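Probable transcriptional regulator, AsnC family (Thermus thermophilus, PDB 2DJW) is of unknown function but, as a stand-alone RAM-domain member of the AsnC family, may have a role in transcriptional regulation. Local coordinates at residues F5-P10 with G36-V41. Sequence-based numbering, arbitrary orientation.
Sequences FVLIRP and GPYDLV
R9 sets CG anti to its backbone N (chi1 166°) and turns NE back at chi3 (-51°); the guanidinium lies over the ring of Y38, just before a classic beta bulge, D39 and L40 opposite I8, at the start of strand 40-46 in the RAM domain's antiparallel sheet. The case illustrates how an aromatic residue beside a bulge can be packed against the neighbouring strand. CZ of R9 sits 4.2 Å from the ring centroid of Y38, a cation-pi stack with the two planes 29° apart and NH2 over the ring centre. The opposite face receives L7, whose CB makes a CH-pi contact, so the ring is clamped between two residues of strand 2-10. NE and NH2 of R9 both donate to P37 O: NE approaches nearly in line with the C=O bond, whereas NH2, 2.9 Å from P37 O, stands above the carbonyl plane. An alanine in place of R9 would probably leave P37 O without these two donors and the Y38 ring without its cation-pi partner. L18 of helix 15-22 packs on both L40 and P10. L7 and V41 form the next pair, non-hydrogen-bonded. Within the bulge, L40 keeps both backbone bonds to I8: I8 N donates to L40 O at 2.8 Å, and L40 N returns a bond of 3.0 Å to I8 O.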
# COMPACT_ATOMS: atom_id res chain seq x y z
N PHE A 5 22.47 -1.12 -0.20
CA PHE A 5 21.86 -0.57 -1.40
C PHE A 5 20.97 0.54 -0.89
O PHE A 5 20.02 0.26 -0.16
CB PHE A 5 21.03 -1.63 -2.16
CG PHE A 5 21.86 -2.81 -2.64
CD1 PHE A 5 22.41 -2.81 -3.91
CD2 PHE A 5 22.13 -3.89 -1.78
CE1 PHE A 5 23.20 -3.88 -4.34
CE2 PHE A 5 22.92 -4.95 -2.21
CZ PHE A 5 23.45 -4.96 -3.49
N VAL A 6 21.31 1.79 -1.21
CA VAL A 6 20.51 2.94 -0.75
C VAL A 6 19.58 3.43 -1.85
O VAL A 6 20.01 3.86 -2.92
CB VAL A 6 21.33 4.10 -0.12
CG1 VAL A 6 20.42 5.07 0.57
CG2 VAL A 6 22.36 3.57 0.87
N LEU A 7 18.29 3.32 -1.57
CA LEU A 7 17.27 3.72 -2.51
C LEU A 7 16.86 5.17 -2.19
O LEU A 7 16.39 5.47 -1.10
CB LEU A 7 16.09 2.74 -2.38
CG LEU A 7 16.03 1.36 -3.09
CD1 LEU A 7 17.34 0.54 -3.10
CD2 LEU A 7 14.88 0.51 -2.51
N ILE A 8 17.05 6.06 -3.17
CA ILE A 8 16.79 7.50 -3.01
C ILE A 8 15.66 7.97 -3.93
O ILE A 8 15.76 7.84 -5.16
CB ILE A 8 18.07 8.33 -3.27
CG1 ILE A 8 19.29 7.71 -2.58
CG2 ILE A 8 17.92 9.79 -2.88
CD1 ILE A 8 20.30 7.16 -3.58
N ARG A 9 14.58 8.47 -3.33
CA ARG A 9 13.54 9.17 -4.07
C ARG A 9 13.73 10.69 -3.92
O ARG A 9 13.45 11.27 -2.86
CB ARG A 9 12.14 8.77 -3.59
CG ARG A 9 11.01 9.70 -4.08
CD ARG A 9 9.65 9.23 -3.61
NE ARG A 9 9.49 7.81 -3.94
CZ ARG A 9 9.34 6.82 -3.06
NH1 ARG A 9 9.27 7.06 -1.75
NH2 ARG A 9 9.23 5.58 -3.51
N PRO A 10 14.24 11.34 -4.98
CA PRO A 10 14.40 12.80 -4.97
C PRO A 10 13.16 13.52 -5.49
O PRO A 10 12.32 12.90 -6.17
CB PRO A 10 15.54 13.01 -5.94
CG PRO A 10 15.34 11.95 -6.97
CD PRO A 10 14.72 10.76 -6.26
N GLY A 36 11.78 2.39 -11.77
CA GLY A 36 11.22 1.99 -10.49
C GLY A 36 10.65 3.10 -9.65
O GLY A 36 10.52 4.24 -10.12
N PRO A 37 10.33 2.80 -8.38
CA PRO A 37 9.72 3.82 -7.53
C PRO A 37 10.74 4.77 -6.86
O PRO A 37 10.35 5.75 -6.23
CB PRO A 37 8.96 2.98 -6.48
CG PRO A 37 9.63 1.61 -6.47
CD PRO A 37 10.56 1.53 -7.65
N TYR A 38 12.03 4.46 -6.97
CA TYR A 38 13.10 5.31 -6.43
C TYR A 38 13.98 5.66 -7.61
O TYR A 38 14.50 4.76 -8.26
CB TYR A 38 13.91 4.57 -5.36
CG TYR A 38 13.21 4.36 -4.01
CD1 TYR A 38 13.37 5.29 -2.98
CD2 TYR A 38 12.43 3.21 -3.75
CE1 TYR A 38 12.77 5.11 -1.74
CE2 TYR A 38 11.81 3.02 -2.51
CZ TYR A 38 11.99 3.98 -1.50
OH TYR A 38 11.41 3.85 -0.25
N ASP A 39 14.15 6.95 -7.91
CA ASP A 39 14.92 7.37 -9.09
C ASP A 39 16.40 7.10 -9.01
O ASP A 39 17.02 6.88 -10.03
CB ASP A 39 14.66 8.86 -9.43
CG ASP A 39 13.19 9.18 -9.47
OD1 ASP A 39 12.65 9.29 -10.59
OD2 ASP A 39 12.57 9.24 -8.36
N LEU A 40 16.95 7.10 -7.82
CA LEU A 40 18.38 6.87 -7.64
C LEU A 40 18.65 5.67 -6.72
O LEU A 40 17.94 5.48 -5.74
CB LEU A 40 19.09 8.14 -7.07
CG LEU A 40 19.09 9.45 -7.87
CD1 LEU A 40 19.44 10.67 -6.97
CD2 LEU A 40 20.04 9.39 -9.08
N VAL A 41 19.69 4.89 -7.03
CA VAL A 41 20.16 3.83 -6.13
C VAL A 41 21.63 4.06 -5.92
O VAL A 41 22.37 4.16 -6.91
CB VAL A 41 19.98 2.38 -6.73
CG1 VAL A 41 20.55 1.32 -5.78
CG2 VAL A 41 18.52 2.08 -7.01